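Side-chain contacts in microtubule-associated protein 1A/1B, light chain 3 (Trypanosoma brucei brucei, PDB 3W1Y), which probably becomes attached to the membrane lipid phosphatidylethanolamine and works in autophagy as a ubiquitin-like protein of the Atg8 family: residues I36-T41 / M79-A84; D66-L71 / V128-E133; A84-L89 / Q95-F100; V99-E104 / Y116-D121. One frame throughout, in Å; residues are numbered along the deposited sequence.

Interaction 1 (I36-T41 / M79-A84)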
loop_
_atom_site.group_PDB
_atom_site.type_symbol
_atom_site.label_atom_id
_atom_site.label_comp_id
_atom_site.label_asym_id
_atom_site.label_seq_id
_atom_site.Cartn_x
_atom_site.Cartn_y
_atom_site.Cartn_z
ATOM N N ILE A 36 -17.310 3.103 4.490
ATOM C CA ILE A 36 -16.137 2.592 5.131
ATOM C C ILE A 36 -15.773 3.499 6.308
ATOM O O ILE A 36 -15.738 4.725 6.182
ATOM C CB ILE A 36 -14.961 2.524 4.131
ATOM C CG1 ILE A 36 -15.351 1.696 2.905
ATOM C CG2 ILE A 36 -13.659 1.989 4.802
ATOM C CD1 ILE A 36 -14.348 1.801 1.732
ATOM N N LEU A 37 -15.528 2.881 7.462
ATOM C CA LEU A 37 -15.111 3.621 8.641
ATOM C C LEU A 37 -13.700 3.148 8.982
ATOM O O LEU A 37 -13.522 1.972 9.272
ATOM C CB LEU A 37 -16.118 3.354 9.782
ATOM C CG LEU A 37 -16.097 4.170 11.086
ATOM C CD1 LEU A 37 -14.791 3.929 11.834
ATOM C CD2 LEU A 37 -16.307 5.633 10.812
ATOM N N CYS A 38 -12.693 4.031 8.867
ATOM C CA CYS A 38 -11.295 3.677 9.218
ATOM C C CYS A 38 -10.833 4.334 10.475
ATOM O O CYS A 38 -11.039 5.528 10.648
ATOM C CB CYS A 38 -10.263 4.051 8.139
ATOM S SG CYS A 38 -10.828 3.772 6.576
ATOM N N GLU A 39 -10.203 3.541 11.335
ATOM C CA GLU A 39 -9.595 4.014 12.558
ATOM C C GLU A 39 -8.190 3.442 12.662
ATOM O O GLU A 39 -7.930 2.356 12.145
ATOM C CB GLU A 39 -10.392 3.585 13.791
ATOM C CG GLU A 39 -11.772 4.216 13.877
ATOM C CD GLU A 39 -12.504 3.825 15.154
ATOM O OE1 GLU A 39 -12.037 2.967 15.924
ATOM O OE2 GLU A 39 -13.573 4.365 15.391
ATOM N N PRO A 40 -7.296 4.161 13.358
ATOM C CA PRO A 40 -5.939 3.649 13.563
ATOM C C PRO A 40 -5.938 2.288 14.280
ATOM O O PRO A 40 -6.815 2.001 15.098
ATOM C CB PRO A 40 -5.253 4.718 14.418
ATOM C CG PRO A 40 -6.128 5.910 14.372
ATOM C CD PRO A 40 -7.529 5.458 14.018
ATOM N N THR A 41 -4.983 1.437 13.935
ATOM C CA THR A 41 -4.830 0.170 14.646
ATOM C C THR A 41 -4.642 0.486 16.147
ATOM O O THR A 41 -5.102 -0.276 17.013
ATOM C CB THR A 41 -3.649 -0.670 14.068
ATOM O OG1 THR A 41 -4.012 -1.219 12.793
ATOM C CG2 THR A 41 -3.327 -1.800 14.977
ATOM N N MET A 79 -6.519 -1.448 -3.358
ATOM C CA MET A 79 -5.464 -0.493 -3.661
ATOM C C MET A 79 -5.994 0.942 -3.819
ATOM O O MET A 79 -5.382 1.899 -3.333
ATOM C CB MET A 79 -4.673 -0.961 -4.916
ATOM C CG MET A 79 -3.549 -0.008 -5.346
ATOM S SD MET A 79 -2.247 0.084 -4.066
ATOM C CE MET A 79 -1.314 -1.368 -4.540
ATOM N N GLU A 80 -7.112 1.087 -4.526
ATOM C CA GLU A 80 -7.713 2.410 -4.738
ATOM C C GLU A 80 -8.130 3.040 -3.419
ATOM O O GLU A 80 -7.867 4.216 -3.179
ATOM C CB GLU A 80 -8.899 2.342 -5.721
ATOM C CG GLU A 80 -8.447 2.407 -7.175
ATOM C CD GLU A 80 -9.526 1.985 -8.188
ATOM O OE1 GLU A 80 -9.788 2.776 -9.127
ATOM O OE2 GLU A 80 -10.085 0.866 -8.072
ATOM N N PHE A 81 -8.775 2.245 -2.569
ATOM C CA PHE A 81 -9.072 2.651 -1.202
ATOM C C PHE A 81 -7.822 3.109 -0.463
ATOM O O PHE A 81 -7.822 4.170 0.155
ATOM C CB PHE A 81 -9.762 1.508 -0.442
ATOM C CG PHE A 81 -9.830 1.712 1.042
ATOM C CD1 PHE A 81 -10.355 2.865 1.583
ATOM C CD2 PHE A 81 -9.380 0.726 1.903
ATOM C CE1 PHE A 81 -10.409 3.044 2.941
ATOM C CE2 PHE A 81 -9.448 0.906 3.289
ATOM C CZ PHE A 81 -9.953 2.065 3.791
ATOM N N MET A 82 -6.766 2.318 -0.533
ATOM C CA MET A 82 -5.538 2.653 0.153
ATOM C C MET A 82 -4.911 3.948 -0.349
ATOM O O MET A 82 -4.369 4.721 0.443
ATOM C CB MET A 82 -4.545 1.518 0.046
ATOM C CG MET A 82 -4.690 0.455 1.100
ATOM S SD MET A 82 -3.730 -0.937 0.498
ATOM C CE MET A 82 -2.079 -0.364 0.875
ATOM N N MET A 83 -4.994 4.182 -1.654
ATOM C CA MET A 83 -4.551 5.453 -2.233
ATOM C C MET A 83 -5.435 6.603 -1.802
ATOM O O MET A 83 -4.912 7.652 -1.500
ATOM C CB MET A 83 -4.453 5.396 -3.760
ATOM C CG MET A 83 -3.488 4.311 -4.238
ATOM S SD MET A 83 -3.731 3.978 -5.996
ATOM C CE MET A 83 -2.562 5.199 -6.694
ATOM N N ALA A 84 -6.754 6.409 -1.738
ATOM C CA ALA A 84 -7.630 7.446 -1.173
ATOM C C ALA A 84 -7.275 7.804 0.305
ATOM O O ALA A 84 -7.293 8.979 0.693
ATOM C CB ALA A 84 -9.092 7.051 -1.310
#
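Cys38, the residue whose sulfur touches the ring of Phe81, is set in place by its backbone: Cys38 N probably gives a hydrogen bond to Asn68 O on the neighbouring strand. With the main chain held in the sheet, Cys38 SG points to the helix and meets Phe81 CZ at 3.4 Å. The sulfur lies at the rim of the ring and in its plane, 88° off the ring normal, where it faces the slightly positive ring hydrogens; this is a sulfur-aromatic contact. A small, polarisable thiol suits the place, because the ring reaches almost to the strand. Phe81 gets there with CG anti to its own backbone N (chi1 167°), which turns the ring from the helix toward the strand. Ile36, two residues before Cys38 on the same side of the strand, covers the ring differently. Its CD1 lies over one face, 4.1 Å from Phe81 CD1, while its branch methyl CG2 comes within 3.8 Å of Phe81 CZ. The beta-branched chain thus offers two methyls to one ring. Around them the apolar surface continues: the Phe70 ring meets Phe81 edge-to-face, and Val99 packs on it from strand 96-100. Farther round the helix, Met79 and Met83 pack against their counterparts in the second subunit. A large aromatic residue of the helix plunged into the concave face of a mixed sheet, here against strand 33-40, belongs to the hydrophobic core of the ubiquitin-like beta-grasp fold.

Interaction 2 (D66-L71 / V128-E133)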
loop_
_atom_site.group_PDB
_atom_site.type_symbol
_atom_site.label_atom_id
_atom_site.label_comp_id
_atom_site.label_asym_id
_atom_site.label_seq_id
_atom_site.Cartn_x
_atom_site.Cartn_y
_atom_site.Cartn_z
ATOM N N ASP A 66 -8.671 11.203 13.801
ATOM C CA ASP A 66 -8.029 9.986 13.283
ATOM C C ASP A 66 -9.011 9.052 12.590
ATOM O O ASP A 66 -8.616 8.109 11.909
ATOM C CB ASP A 66 -7.420 9.207 14.442
ATOM C CG ASP A 66 -6.051 9.707 14.837
ATOM O OD1 ASP A 66 -5.404 10.463 14.076
ATOM O OD2 ASP A 66 -5.619 9.327 15.935
ATOM N N CYS A 67 -10.295 9.281 12.823
ATOM C CA CYS A 67 -11.330 8.463 12.211
ATOM C C CYS A 67 -11.734 9.077 10.885
ATOM O O CYS A 67 -12.198 10.216 10.846
ATOM C CB CYS A 67 -12.544 8.361 13.136
ATOM S SG CYS A 67 -13.977 7.570 12.420
ATOM N N ASN A 68 -11.547 8.309 9.811
ATOM C CA ASN A 68 -11.872 8.726 8.461
ATOM C C ASN A 68 -12.940 7.799 7.858
ATOM O O ASN A 68 -12.855 6.574 7.970
ATOM C CB ASN A 68 -10.610 8.708 7.601
ATOM C CG ASN A 68 -9.599 9.755 8.028
ATOM O OD1 ASN A 68 -9.762 10.936 7.734
ATOM N ND2 ASN A 68 -8.547 9.329 8.704
ATOM N N LYS A 69 -13.953 8.409 7.254
ATOM C CA LYS A 69 -15.007 7.714 6.556
ATOM C C LYS A 69 -14.835 7.905 5.069
ATOM O O LYS A 69 -14.385 8.954 4.612
ATOM C CB LYS A 69 -16.358 8.301 6.911
ATOM C CG LYS A 69 -16.768 8.137 8.353
ATOM C CD LYS A 69 -17.917 9.088 8.576
ATOM C CE LYS A 69 -18.589 8.803 9.860
ATOM N NZ LYS A 69 -19.536 9.898 10.178
ATOM N N PHE A 70 -15.209 6.890 4.306
ATOM C CA PHE A 70 -15.139 6.950 2.851
ATOM C C PHE A 70 -16.437 6.376 2.334
ATOM O O PHE A 70 -17.076 5.617 3.015
ATOM C CB PHE A 70 -13.940 6.121 2.325
ATOM C CG PHE A 70 -12.599 6.658 2.738
ATOM C CD1 PHE A 70 -12.079 6.392 3.997
ATOM C CD2 PHE A 70 -11.860 7.464 1.878
ATOM C CE1 PHE A 70 -10.834 6.922 4.396
ATOM C CE2 PHE A 70 -10.621 7.984 2.274
ATOM C CZ PHE A 70 -10.115 7.698 3.538
ATOM N N LEU A 71 -16.804 6.752 1.114
ATOM C CA LEU A 71 -17.906 6.152 0.397
ATOM C C LEU A 71 -17.394 5.818 -1.003
ATOM O O LEU A 71 -17.277 6.685 -1.864
ATOM C CB LEU A 71 -19.083 7.128 0.370
ATOM C CG LEU A 71 -20.408 6.629 -0.193
ATOM C CD1 LEU A 71 -20.902 5.376 0.547
ATOM C CD2 LEU A 71 -21.481 7.764 -0.158
ATOM N N VAL A 128 -12.484 -0.724 9.119
ATOM C CA VAL A 128 -11.122 -0.945 8.677
ATOM C C VAL A 128 -10.148 -0.289 9.682
ATOM O O VAL A 128 -10.343 0.871 10.105
ATOM C CB VAL A 128 -10.881 -0.386 7.243
ATOM C CG1 VAL A 128 -9.423 -0.506 6.845
ATOM C CG2 VAL A 128 -11.795 -1.058 6.202
ATOM N N SER A 129 -9.120 -1.049 10.071
ATOM C CA SER A 129 -8.009 -0.536 10.838
ATOM C C SER A 129 -6.891 -0.206 9.879
ATOM O O SER A 129 -6.603 -0.965 8.952
ATOM C CB SER A 129 -7.495 -1.569 11.830
ATOM O OG SER A 129 -8.545 -2.025 12.647
ATOM N N TYR A 130 -6.248 0.922 10.124
ATOM C CA TYR A 130 -5.099 1.287 9.348
ATOM C C TYR A 130 -3.890 1.572 10.244
ATOM O O TYR A 130 -4.016 2.128 11.350
ATOM C CB TYR A 130 -5.430 2.472 8.423
ATOM C CG TYR A 130 -5.576 3.815 9.108
ATOM C CD1 TYR A 130 -4.479 4.680 9.278
ATOM C CD2 TYR A 130 -6.819 4.240 9.558
ATOM C CE1 TYR A 130 -4.634 5.927 9.909
ATOM C CE2 TYR A 130 -6.983 5.456 10.149
ATOM C CZ TYR A 130 -5.903 6.305 10.332
ATOM O OH TYR A 130 -6.140 7.528 10.935
ATOM N N GLY A 131 -2.725 1.177 9.760
ATOM C CA GLY A 131 -1.471 1.596 10.373
ATOM C C GLY A 131 -0.634 2.344 9.352
ATOM O O GLY A 131 -0.633 2.006 8.173
ATOM N N VAL A 132 0.065 3.373 9.800
ATOM C CA VAL A 132 1.008 4.091 8.961
ATOM C C VAL A 132 2.416 3.653 9.357
ATOM O O VAL A 132 2.753 3.618 10.540
ATOM C CB VAL A 132 0.848 5.610 9.143
ATOM C CG1 VAL A 132 1.988 6.384 8.477
ATOM C CG2 VAL A 132 -0.516 6.074 8.626
ATOM N N GLU A 133 3.238 3.299 8.377
ATOM C CA GLU A 133 4.634 2.993 8.686
ATOM C C GLU A 133 5.635 3.927 8.008
ATOM O O GLU A 133 5.497 4.258 6.843
ATOM C CB GLU A 133 4.975 1.531 8.418
ATOM C CG GLU A 133 6.133 1.041 9.296
ATOM C CD GLU A 133 5.837 1.240 10.778
ATOM O OE1 GLU A 133 4.730 0.832 11.236
ATOM O OE2 GLU A 133 6.704 1.824 11.468
#
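Before the chain reaches Tyr130, whose hydroxyl meets Asp66, it is tied into the sheet at Val128, which makes backbone hydrogen bonds with Leu37 and Glu39 of the parallel strand 33-40, while the hydroxyl of Ser129, on the other face, is hydrogen-bonded to that of Tyr8. Tyr130 then carries the contact. Its CG sits between the backbone N and the carbonyl carbon (chi1 73°), a conformation that lifts the ring off the strand and lets it span the intervening strand 33-40. The hydroxyl at its end donates to Asp66 O, with Tyr130 OH 2.7 Å from it. The approach is in the plane of the carbonyl, on a lone pair, with a C=O to donor angle of 131°, and the carbonyl oxygen in turn lies in the plane of the ring. Tyrosine suits this place because its apolar ring can cross the core while its one polar atom reaches a main-chain acceptor. Asn68 stands close by: its ND2 is 3.7 Å from Tyr130 OH, a polar neighbour rather than a bonded one, with amide and ring planes 52° apart. Beyond the tyrosine, Gly131 continues the strand with a backbone bond to Phe98, and Glu133 ends it with a salt bridge to a basic side chain of another protein's chain. The tyrosine ring lies between sheet and helix: Leu85 of helix 78-88 and the following Leu89 pack on it, Val97 and Val99 touch it from strand 96-100, and Cys38 does so from strand 33-40.

Interaction 3 (A84-L89 / Q95-F100)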
loop_
_atom_site.group_PDB
_atom_site.type_symbol
_atom_site.label_atom_id
_atom_site.label_comp_id
_atom_site.label_asym_id
_atom_site.label_seq_id
_atom_site.Cartn_x
_atom_site.Cartn_y
_atom_site.Cartn_z
ATOM N N ALA A 84 -6.754 6.409 -1.738
ATOM C CA ALA A 84 -7.630 7.446 -1.173
ATOM C C ALA A 84 -7.275 7.804 0.305
ATOM O O ALA A 84 -7.293 8.979 0.693
ATOM C CB ALA A 84 -9.092 7.051 -1.310
ATOM N N LEU A 85 -6.921 6.789 1.095
ATOM C CA LEU A 85 -6.573 6.956 2.512
ATOM C C LEU A 85 -5.235 7.688 2.659
ATOM O O LEU A 85 -5.089 8.554 3.506
ATOM C CB LEU A 85 -6.573 5.610 3.262
ATOM C CG LEU A 85 -6.284 5.515 4.782
ATOM C CD1 LEU A 85 -7.235 6.360 5.693
ATOM C CD2 LEU A 85 -6.362 4.050 5.185
ATOM N N ARG A 86 -4.288 7.348 1.790
ATOM C CA ARG A 86 -3.009 8.042 1.691
ATOM C C ARG A 86 -3.152 9.566 1.433
ATOM O O ARG A 86 -2.528 10.388 2.114
ATOM C CB ARG A 86 -2.206 7.399 0.579
ATOM C CG ARG A 86 -0.771 7.368 0.851
ATOM C CD ARG A 86 0.030 7.091 -0.402
ATOM N NE ARG A 86 1.419 6.831 -0.044
ATOM C CZ ARG A 86 2.304 7.780 0.242
ATOM N NH1 ARG A 86 1.938 9.057 0.208
ATOM N NH2 ARG A 86 3.555 7.457 0.557
ATOM N N GLN A 87 -3.978 9.909 0.441
ATOM C CA GLN A 87 -4.339 11.284 0.128
ATOM C C GLN A 87 -5.004 11.987 1.303
ATOM O O GLN A 87 -4.717 13.139 1.572
ATOM C CB GLN A 87 -5.322 11.331 -1.049
ATOM C CG GLN A 87 -4.844 10.767 -2.405
ATOM C CD GLN A 87 -5.996 10.671 -3.442
ATOM O OE1 GLN A 87 -6.956 11.463 -3.399
ATOM N NE2 GLN A 87 -5.915 9.677 -4.359
ATOM N N ARG A 88 -5.930 11.304 1.971
ATOM C CA ARG A 88 -6.689 11.883 3.067
ATOM C C ARG A 88 -5.823 12.111 4.311
ATOM O O ARG A 88 -6.037 13.066 5.056
ATOM C CB ARG A 88 -7.875 10.971 3.415
ATOM C CG ARG A 88 -8.703 11.487 4.564
ATOM C CD ARG A 88 -9.874 12.334 4.056
ATOM N NE ARG A 88 -11.138 11.672 4.387
ATOM C CZ ARG A 88 -11.999 11.188 3.504
ATOM N NH1 ARG A 88 -11.788 11.310 2.201
ATOM N NH2 ARG A 88 -13.093 10.599 3.941
ATOM N N LEU A 89 -4.859 11.227 4.541
ATOM C CA LEU A 89 -3.938 11.350 5.673
ATOM C C LEU A 89 -2.755 12.271 5.337
ATOM O O LEU A 89 -1.896 12.534 6.188
ATOM C CB LEU A 89 -3.403 9.968 6.087
ATOM C CG LEU A 89 -4.367 8.936 6.677
ATOM C CD1 LEU A 89 -3.669 7.614 6.898
ATOM C CD2 LEU A 89 -4.955 9.449 7.973
ATOM N N GLN A 95 6.432 7.351 4.004
ATOM C CA GLN A 95 5.289 6.804 4.746
ATOM C C GLN A 95 4.376 5.882 3.933
ATOM O O GLN A 95 3.919 6.224 2.851
ATOM C CB GLN A 95 4.459 7.930 5.352
ATOM C CG GLN A 95 5.255 8.916 6.184
ATOM C CD GLN A 95 4.373 9.943 6.858
ATOM O OE1 GLN A 95 3.924 10.912 6.234
ATOM N NE2 GLN A 95 4.127 9.746 8.145
ATOM N N ALA A 96 4.115 4.705 4.480
ATOM C CA ALA A 96 3.180 3.762 3.883
ATOM C C ALA A 96 1.990 3.589 4.810
ATOM O O ALA A 96 2.130 3.684 6.030
ATOM C CB ALA A 96 3.857 2.424 3.657
ATOM N N VAL A 97 0.821 3.341 4.227
ATOM C CA VAL A 97 -0.352 2.950 5.003
ATOM C C VAL A 97 -0.724 1.522 4.629
ATOM O O VAL A 97 -0.716 1.179 3.461
ATOM C CB VAL A 97 -1.549 3.946 4.803
ATOM C CG1 VAL A 97 -1.982 4.013 3.340
ATOM C CG2 VAL A 97 -2.734 3.594 5.719
ATOM N N PHE A 98 -1.006 0.683 5.626
ATOM C CA PHE A 98 -1.561 -0.652 5.386
ATOM C C PHE A 98 -2.906 -0.766 6.115
ATOM O O PHE A 98 -3.108 -0.126 7.152
ATOM C CB PHE A 98 -0.575 -1.764 5.810
ATOM C CG PHE A 98 0.152 -1.472 7.102
ATOM C CD1 PHE A 98 -0.348 -1.938 8.322
ATOM C CD2 PHE A 98 1.333 -0.722 7.102
ATOM C CE1 PHE A 98 0.302 -1.658 9.541
ATOM C CE2 PHE A 98 2.007 -0.439 8.311
ATOM C CZ PHE A 98 1.478 -0.904 9.539
ATOM N N VAL A 99 -3.829 -1.547 5.550
ATOM C CA VAL A 99 -5.179 -1.715 6.100
ATOM C C VAL A 99 -5.556 -3.173 6.432
ATOM O O VAL A 99 -5.106 -4.108 5.773
ATOM C CB VAL A 99 -6.281 -1.095 5.183
ATOM C CG1 VAL A 99 -6.098 0.425 5.055
ATOM C CG2 VAL A 99 -6.304 -1.748 3.813
ATOM N N PHE A 100 -6.413 -3.327 7.446
ATOM C CA PHE A 100 -6.845 -4.617 7.959
ATOM C C PHE A 100 -8.353 -4.704 8.031
ATOM O O PHE A 100 -9.024 -3.735 8.361
ATOM C CB PHE A 100 -6.270 -4.868 9.360
ATOM C CG PHE A 100 -4.788 -4.734 9.431
ATOM C CD1 PHE A 100 -4.202 -3.496 9.679
ATOM C CD2 PHE A 100 -3.959 -5.842 9.205
ATOM C CE1 PHE A 100 -2.804 -3.366 9.731
ATOM C CE2 PHE A 100 -2.569 -5.724 9.253
ATOM C CZ PHE A 100 -1.994 -4.494 9.509
#
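Leu85 sends one methyl, CD2, into the strand and touches two valines with it: Val99 CG1 at 3.6 Å and Val97 CG2 at 3.7 Å. Its first torsion points the branched end away from the helix and brings it tip to tip with Val99, whereas Val97 is met at a slant. Val97 takes the less common valine rotamer, with CG1 between the backbone N and the carbonyl carbon (chi1 60°). That turn gives Val97 CG2 to Leu85 and, more loosely, to Leu89, whose CD1 is 4.3 Å from it, and presents CG1 to the aliphatic CG of Arg86. Helix 78-88 here lies across strand 96-100, their local axes 9.0 Å apart and 130° from parallel. It is the crossover of the beta-grasp fold, crossing one face of the sheet from one edge strand, 68-73, to the other, 96-100. Leucines and valines suit this seam because branched methyls mesh well in the space between a helix and a sheet. Arg86 lies at the margin. Its chain is extended from CG to NE, and its chi1 of -145° departs from the usual staggered values, swinging the guanidinium to the connection that leads into the strand. There Arg86 NH2 comes within 2.6 Å of Gln95 O, but the angle is poor; its hydrogen bond goes to Glu92 O instead. Gln95 also turns to that connection, OE1 accepting from Glu92 N, while NE2 reaches Asn134 OD1 beyond strand 126-133.

Interaction 4 (V99-E104 / Y116-D121)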
loop_
_atom_site.group_PDB
_atom_site.type_symbol
_atom_site.label_atom_id
_atom_site.label_comp_id
_atom_site.label_asym_id
_atom_site.label_seq_id
_atom_site.Cartn_x
_atom_site.Cartn_y
_atom_site.Cartn_z
ATOM N N VAL A 99 -3.829 -1.547 5.550
ATOM C CA VAL A 99 -5.179 -1.715 6.100
ATOM C C VAL A 99 -5.556 -3.173 6.432
ATOM O O VAL A 99 -5.106 -4.108 5.773
ATOM C CB VAL A 99 -6.281 -1.095 5.183
ATOM C CG1 VAL A 99 -6.098 0.425 5.055
ATOM C CG2 VAL A 99 -6.304 -1.748 3.813
ATOM N N PHE A 100 -6.413 -3.327 7.446
ATOM C CA PHE A 100 -6.845 -4.617 7.959
ATOM C C PHE A 100 -8.353 -4.704 8.031
ATOM O O PHE A 100 -9.024 -3.735 8.361
ATOM C CB PHE A 100 -6.270 -4.868 9.360
ATOM C CG PHE A 100 -4.788 -4.734 9.431
ATOM C CD1 PHE A 100 -4.202 -3.496 9.679
ATOM C CD2 PHE A 100 -3.959 -5.842 9.205
ATOM C CE1 PHE A 100 -2.804 -3.366 9.731
ATOM C CE2 PHE A 100 -2.569 -5.724 9.253
ATOM C CZ PHE A 100 -1.994 -4.494 9.509
ATOM N N ILE A 101 -8.870 -5.879 7.719
ATOM C CA ILE A 101 -10.242 -6.209 7.989
ATOM C C ILE A 101 -10.208 -7.383 8.949
ATOM O O ILE A 101 -9.753 -8.472 8.596
ATOM C CB ILE A 101 -11.056 -6.530 6.706
ATOM C CG1 ILE A 101 -11.323 -5.263 5.894
ATOM C CG2 ILE A 101 -12.431 -7.050 7.082
ATOM C CD1 ILE A 101 -10.303 -4.973 4.875
ATOM N N GLY A 102 -10.647 -7.129 10.181
ATOM C CA GLY A 102 -10.635 -8.117 11.271
ATOM C C GLY A 102 -9.335 -8.892 11.446
ATOM O O GLY A 102 -9.359 -10.137 11.569
ATOM N N ASN A 103 -8.202 -8.185 11.476
ATOM C CA ASN A 103 -6.880 -8.854 11.588
ATOM C C ASN A 103 -6.281 -9.326 10.260
ATOM O O ASN A 103 -5.069 -9.580 10.194
ATOM C CB ASN A 103 -6.899 -10.054 12.556
ATOM C CG ASN A 103 -6.898 -9.646 14.036
ATOM O OD1 ASN A 103 -6.806 -8.459 14.383
ATOM N ND2 ASN A 103 -7.018 -10.653 14.921
ATOM N N GLU A 104 -7.110 -9.484 9.227
ATOM C CA GLU A 104 -6.612 -9.886 7.914
ATOM C C GLU A 104 -6.272 -8.675 7.048
ATOM O O GLU A 104 -6.977 -7.675 7.035
ATOM C CB GLU A 104 -7.613 -10.774 7.149
ATOM C CG GLU A 104 -8.009 -12.099 7.804
ATOM C CD GLU A 104 -6.846 -12.873 8.419
ATOM O OE1 GLU A 104 -5.794 -13.045 7.741
ATOM O OE2 GLU A 104 -6.996 -13.321 9.590
ATOM N N TYR A 116 -17.093 -6.109 1.373
ATOM C CA TYR A 116 -18.303 -5.635 2.023
ATOM C C TYR A 116 -19.340 -6.743 2.258
ATOM O O TYR A 116 -19.792 -6.937 3.391
ATOM C CB TYR A 116 -18.897 -4.513 1.192
ATOM C CG TYR A 116 -20.059 -3.827 1.824
ATOM C CD1 TYR A 116 -19.882 -3.023 2.941
ATOM C CD2 TYR A 116 -21.345 -3.954 1.286
ATOM C CE1 TYR A 116 -20.956 -2.354 3.523
ATOM C CE2 TYR A 116 -22.428 -3.287 1.854
ATOM C CZ TYR A 116 -22.225 -2.491 2.985
ATOM O OH TYR A 116 -23.289 -1.825 3.568
ATOM N N ALA A 117 -19.700 -7.467 1.191
ATOM C CA ALA A 117 -20.601 -8.638 1.274
ATOM C C ALA A 117 -20.249 -9.619 2.380
ATOM O O ALA A 117 -21.131 -10.110 3.090
ATOM C CB ALA A 117 -20.688 -9.368 -0.075
ATOM N N ARG A 118 -18.965 -9.898 2.546
ATOM C CA ARG A 118 -18.525 -10.833 3.585
ATOM C C ARG A 118 -18.276 -10.222 4.985
ATOM O O ARG A 118 -18.403 -10.933 6.003
ATOM C CB ARG A 118 -17.274 -11.607 3.119
ATOM C CG ARG A 118 -15.973 -10.824 3.152
ATOM C CD ARG A 118 -14.777 -11.761 3.470
ATOM N NE ARG A 118 -13.637 -11.045 4.085
ATOM C CZ ARG A 118 -12.562 -10.617 3.420
ATOM N NH1 ARG A 118 -12.454 -10.838 2.110
ATOM N NH2 ARG A 118 -11.587 -9.968 4.061
ATOM N N ALA A 119 -17.922 -8.932 5.048
ATOM C CA ALA A 119 -17.338 -8.390 6.294
ATOM C C ALA A 119 -18.049 -7.194 6.874
ATOM O O ALA A 119 -17.647 -6.683 7.908
ATOM C CB ALA A 119 -15.810 -8.073 6.127
ATOM N N LYS A 120 -19.102 -6.738 6.226
ATOM C CA LYS A 120 -19.842 -5.608 6.769
ATOM C C LYS A 120 -20.389 -5.897 8.159
ATOM O O LYS A 120 -20.760 -7.029 8.500
ATOM C CB LYS A 120 -20.974 -5.178 5.833
ATOM C CG LYS A 120 -22.134 -6.138 5.737
ATOM C CD LYS A 120 -23.097 -5.596 4.746
ATOM C CE LYS A 120 -24.261 -6.514 4.565
ATOM N NZ LYS A 120 -25.097 -5.964 3.460
ATOM N N ASP A 121 -20.412 -4.842 8.956
ATOM C CA ASP A 121 -21.015 -4.830 10.268
ATOM C C ASP A 121 -22.539 -4.829 10.151
ATOM O O ASP A 121 -23.087 -4.383 9.151
ATOM C CB ASP A 121 -20.579 -3.529 10.941
ATOM C CG ASP A 121 -20.828 -3.530 12.395
ATOM O OD1 ASP A 121 -21.916 -3.084 12.843
ATOM O OD2 ASP A 121 -19.936 -4.017 13.082
#
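Ile101 and Ala119 meet methyl to methyl, Ile101 CG2 lying 3.7 Å from Ala119 CB, and this pair is the centre of a small apolar contact at the surface. CG2 of the isoleucine is anti to its backbone N (chi1 -72° for the other branch, CG1), an arrangement that extends it to the end of the helix. Alanine suits the opposite position, since a single methyl allows the turn and the helix end to come close. Arg118 bounds the contact on one side: its long chain brings NH2 to a loose 4.3 Å from Ile101 CG2, the aliphatic group coming obliquely to the guanidinium. Behind these groups stand two backbone devices. Ile101 begins a type I' beta turn whose ends are joined twice, by Ile101 N to Glu104 O at 2.7 Å and by Glu104 N to Ile101 O at 2.9 Å. Gly102 and Asn103 occupy its corners with positive phi, a region that glycine and asparagine enter more easily than most residues. On the helix side, Tyr116 O accepts from both Ala119 N and Lys120 N, at 3.2 and 2.9 Å, closing the last turn, and Lys120 CD lies 3.6 Å above the plane of the Tyr116 ring. That tyrosine points inward, packing on Ile34 and Pro35 of strand 33-40 and on Leu126 of strand 126-133. The contact therefore brings the turn that follows edge strand 96-100 against the C-terminal end of helix 112-119, at the margin of the sheet.

How the interactions relate
Interactions 1, 2 and 3 lie on the same helix-facing side of the sheet. Interactions 1 and 3 both use helix 78-88, the first against central strand 33-40 and the second against edge strand 96-100. Interaction 2 runs between strands 68-73 and 126-133, over the one that separates them. Interaction 1 is wholly buried and relies on an aromatic ring, a sulfur and methyls. Interaction 2, partly buried, adds a hydrogen bond to a main-chain carbonyl, and interaction 3 grades from methyl packing to a polar margin. Interaction 4 shares Val99 and Phe100 with interaction 3 but lies at the surface, about 16 Å away between centres, where one methyl pair joins a turn to helix 112-119.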